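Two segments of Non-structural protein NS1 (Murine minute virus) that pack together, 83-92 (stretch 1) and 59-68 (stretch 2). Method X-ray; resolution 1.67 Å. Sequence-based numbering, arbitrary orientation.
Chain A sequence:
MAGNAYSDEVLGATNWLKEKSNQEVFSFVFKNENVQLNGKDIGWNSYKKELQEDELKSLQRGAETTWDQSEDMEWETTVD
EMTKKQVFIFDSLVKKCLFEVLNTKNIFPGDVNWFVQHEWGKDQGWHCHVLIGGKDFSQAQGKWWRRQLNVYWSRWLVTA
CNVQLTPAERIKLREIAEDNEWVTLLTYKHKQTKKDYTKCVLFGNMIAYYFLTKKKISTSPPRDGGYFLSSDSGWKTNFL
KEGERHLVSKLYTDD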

# COMPACT_ATOMS: atom_id res chain seq x y z
N THR A 83 -1.84 7.48 -14.32
CA THR A 83 -1.21 6.51 -13.43
C THR A 83 -0.95 7.14 -12.06
O THR A 83 -1.30 6.56 -11.02
CB THR A 83 0.08 5.99 -14.05
OG1 THR A 83 -0.25 5.13 -15.15
CG2 THR A 83 0.91 5.19 -13.03
N LYS A 84 -0.35 8.32 -12.05
CA LYS A 84 -0.14 9.05 -10.80
C LYS A 84 -1.45 9.30 -10.06
O LYS A 84 -1.54 9.07 -8.85
CB LYS A 84 0.56 10.38 -11.07
CG LYS A 84 2.06 10.23 -11.38
CD LYS A 84 2.67 11.55 -11.88
CE LYS A 84 2.41 12.69 -10.92
NZ LYS A 84 2.87 14.01 -11.46
N LYS A 85 -2.46 9.77 -10.78
CA LYS A 85 -3.74 10.02 -10.15
C LYS A 85 -4.31 8.77 -9.50
O LYS A 85 -4.81 8.81 -8.37
CB LYS A 85 -4.74 10.56 -11.17
CG LYS A 85 -5.98 11.13 -10.52
CD LYS A 85 -6.55 12.25 -11.35
CE LYS A 85 -7.39 13.20 -10.51
NZ LYS A 85 -6.58 14.10 -9.65
N GLN A 86 -4.25 7.65 -10.21
CA GLN A 86 -4.84 6.44 -9.66
C GLN A 86 -4.06 5.96 -8.44
O GLN A 86 -4.66 5.48 -7.47
CB GLN A 86 -4.91 5.34 -10.72
CG GLN A 86 -5.52 4.02 -10.20
CD GLN A 86 -7.00 4.14 -9.90
OE1 GLN A 86 -7.84 3.87 -10.76
NE2 GLN A 86 -7.34 4.56 -8.67
N VAL A 87 -2.73 6.09 -8.49
CA VAL A 87 -1.91 5.67 -7.33
C VAL A 87 -2.23 6.55 -6.11
O VAL A 87 -2.33 6.04 -4.98
CB VAL A 87 -0.42 5.73 -7.65
CG1 VAL A 87 0.41 5.58 -6.38
CG2 VAL A 87 -0.06 4.63 -8.65
N PHE A 88 -2.44 7.85 -6.33
CA PHE A 88 -2.79 8.74 -5.22
C PHE A 88 -4.14 8.36 -4.61
O PHE A 88 -4.30 8.31 -3.39
CB PHE A 88 -2.85 10.21 -5.67
CG PHE A 88 -1.56 10.72 -6.22
CD1 PHE A 88 -0.36 10.11 -5.88
CD2 PHE A 88 -1.55 11.81 -7.07
CE1 PHE A 88 0.84 10.59 -6.39
CE2 PHE A 88 -0.35 12.29 -7.58
CZ PHE A 88 0.83 11.68 -7.24
N ILE A 89 -5.11 8.09 -5.48
CA ILE A 89 -6.40 7.60 -5.03
C ILE A 89 -6.24 6.29 -4.25
O ILE A 89 -6.78 6.15 -3.18
CB ILE A 89 -7.37 7.42 -6.20
CG1 ILE A 89 -7.76 8.81 -6.74
CG2 ILE A 89 -8.61 6.63 -5.76
CD1 ILE A 89 -8.54 8.78 -8.04
N PHE A 90 -5.49 5.33 -4.79
CA PHE A 90 -5.35 4.06 -4.07
C PHE A 90 -4.67 4.25 -2.72
O PHE A 90 -5.01 3.57 -1.75
CB PHE A 90 -4.58 3.04 -4.91
CG PHE A 90 -5.39 2.39 -5.99
CD1 PHE A 90 -6.77 2.21 -5.86
CD2 PHE A 90 -4.77 1.95 -7.15
CE1 PHE A 90 -7.51 1.59 -6.88
CE2 PHE A 90 -5.50 1.33 -8.15
CZ PHE A 90 -6.87 1.15 -8.02
N ASP A 91 -3.71 5.18 -2.64
CA ASP A 91 -3.05 5.43 -1.35
C ASP A 91 -4.08 5.86 -0.32
O ASP A 91 -4.10 5.34 0.80
CB ASP A 91 -1.95 6.49 -1.49
CG ASP A 91 -0.99 6.49 -0.31
OD1 ASP A 91 -0.34 5.45 -0.09
OD2 ASP A 91 -0.90 7.53 0.38
N SER A 92 -4.99 6.75 -0.72
CA SER A 92 -6.03 7.18 0.20
C SER A 92 -6.97 6.04 0.58
O SER A 92 -7.35 5.93 1.74
CB SER A 92 -6.84 8.39 -0.37
OG SER A 92 -7.71 8.03 -1.44
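Stretch 2 (59-68) LQRGAETTWD

No direct hydrogen bond joins these two helices; three waters supply the polar links instead. Water 1 donates to Leu-59 O and Asp-91 OD2, each at 2.6 Å. Water 2 donates to Gln-60 OE1 at 2.6 Å and to Ser-92 OG at 2.9 Å, while water 3 donates to Glu-64 OE2 at 3.1 Å and accepts from Lys-85 NZ at 2.7 Å.

Stretch 2 is helical throughout, with phi/psi near -60/-40 and successive i to i+4 bonds from Ala-63 N to Leu-59 O (3.0 Å) through Asp-68 N to Glu-64 O (2.9 Å). Its axis runs at 130° to that of stretch 1, nearer antiparallel than parallel, and approaches it to 7.9 Å. The register follows from the CA atoms: Ser-92 CA lies 4.9 Å from Leu-59 CA, and Phe-88 CA 5.3 Å from Ala-63 CA. Together the helices bury 565 Å².

Phe-88 is the principal knob, seated among Gln-60, Ala-63, Glu-64 and Trp-67. Glu-64 CA stands 4.2 Å from the centroid of the Phe-88 ring and only 7° off its normal, a CH-pi contact over the face. Phe-88 CD1 meets Ala-63 CB at 4.0 Å, and Phe-88 CZ meets Trp-67 CB at 3.5 Å. The Phe-88 edge is directed toward the Trp-67 face, with planes at 66°, and Lys-84 CG also lies over a face of that indole, 4.2 Å from the centroid of the Trp-67 six-membered ring.

Gln-60 is the reciprocal knob, among Lys-85, Phe-88, Ile-89 and Ser-92; its OE1 is 3.6 Å from Ile-89 CG1. Within its own helix, Gln-60 NE2 donates to Glu-64 OE2 (3.2 Å, 164°). Beside this knob the backbones come close, and Ser-92 CB packs 3.6 Å from Leu-59 CB.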

# COMPACT_ATOMS: atom_id res chain seq x y z
N LEU A 59 -6.34 12.43 2.82
CA LEU A 59 -5.36 11.37 2.55
C LEU A 59 -4.81 11.48 1.14
O LEU A 59 -3.60 11.30 0.92
CB LEU A 59 -5.97 9.99 2.79
CG LEU A 59 -6.17 9.65 4.27
CD1 LEU A 59 -7.06 8.43 4.44
CD2 LEU A 59 -4.82 9.43 4.95
N GLN A 60 -5.68 11.78 0.18
CA GLN A 60 -5.21 11.92 -1.20
C GLN A 60 -4.27 13.12 -1.32
O GLN A 60 -3.25 13.05 -2.00
CB GLN A 60 -6.37 12.04 -2.17
CG GLN A 60 -5.94 11.94 -3.64
CD GLN A 60 -7.07 12.21 -4.60
OE1 GLN A 60 -8.13 11.59 -4.51
NE2 GLN A 60 -6.86 13.13 -5.53
N ARG A 61 -4.59 14.22 -0.63
CA ARG A 61 -3.66 15.35 -0.62
C ARG A 61 -2.30 14.96 -0.05
O ARG A 61 -1.27 15.37 -0.57
CB ARG A 61 -4.25 16.54 0.14
CG ARG A 61 -5.28 17.31 -0.68
CD ARG A 61 -5.65 18.64 -0.05
NE ARG A 61 -6.36 18.45 1.20
CZ ARG A 61 -7.68 18.42 1.30
NH1 ARG A 61 -8.43 18.61 0.22
NH2 ARG A 61 -8.26 18.23 2.48
N GLY A 62 -2.29 14.15 1.01
CA GLY A 62 -1.05 13.64 1.56
C GLY A 62 -0.24 12.85 0.55
O GLY A 62 0.98 13.00 0.47
N ALA A 63 -0.90 12.03 -0.26
CA ALA A 63 -0.19 11.24 -1.27
C ALA A 63 0.44 12.14 -2.34
O ALA A 63 1.58 11.92 -2.77
CB ALA A 63 -1.14 10.23 -1.92
N GLU A 64 -0.33 13.13 -2.79
CA GLU A 64 0.13 14.10 -3.77
C GLU A 64 1.38 14.81 -3.30
O GLU A 64 2.36 14.92 -4.03
CB GLU A 64 -0.97 15.13 -4.07
CG GLU A 64 -2.16 14.55 -4.81
CD GLU A 64 -3.39 15.45 -4.72
OE1 GLU A 64 -3.38 16.43 -3.95
OE2 GLU A 64 -4.38 15.16 -5.42
N THR A 65 1.36 15.30 -2.07
CA THR A 65 2.49 16.07 -1.56
C THR A 65 3.69 15.16 -1.28
O THR A 65 4.82 15.56 -1.47
CB THR A 65 2.08 16.87 -0.31
OG1 THR A 65 1.15 17.88 -0.73
CG2 THR A 65 3.27 17.56 0.33
N THR A 66 3.43 13.92 -0.89
CA THR A 66 4.51 12.95 -0.74
C THR A 66 5.20 12.71 -2.08
O THR A 66 6.43 12.67 -2.15
CB THR A 66 3.98 11.63 -0.15
OG1 THR A 66 3.56 11.86 1.20
CG2 THR A 66 5.06 10.56 -0.16
N TRP A 67 4.40 12.54 -3.14
CA TRP A 67 4.96 12.42 -4.48
C TRP A 67 5.77 13.66 -4.84
O TRP A 67 6.90 13.57 -5.33
CB TRP A 67 3.86 12.19 -5.51
CG TRP A 67 4.38 12.15 -6.93
CD1 TRP A 67 4.60 13.23 -7.75
CD2 TRP A 67 4.76 10.99 -7.69
NE1 TRP A 67 5.09 12.81 -8.97
CE2 TRP A 67 5.20 11.44 -8.95
CE3 TRP A 67 4.78 9.62 -7.42
CZ2 TRP A 67 5.64 10.57 -9.95
CZ3 TRP A 67 5.23 8.75 -8.42
CH2 TRP A 67 5.65 9.23 -9.67
N ASP A 68 5.18 14.83 -4.61
CA ASP A 68 5.82 16.09 -5.00
C ASP A 68 7.17 16.30 -4.29
O ASP A 68 8.13 16.75 -4.90
CB ASP A 68 4.89 17.28 -4.70
CG ASP A 68 3.66 17.31 -5.60
OD1 ASP A 68 3.68 16.72 -6.70
OD2 ASP A 68 2.66 17.94 -5.17
O HOH W 1 -2.23 9.28 1.86
O HOH W 2 -9.35 9.82 -3.02
O HOH W 3 -4.25 13.93 -8.27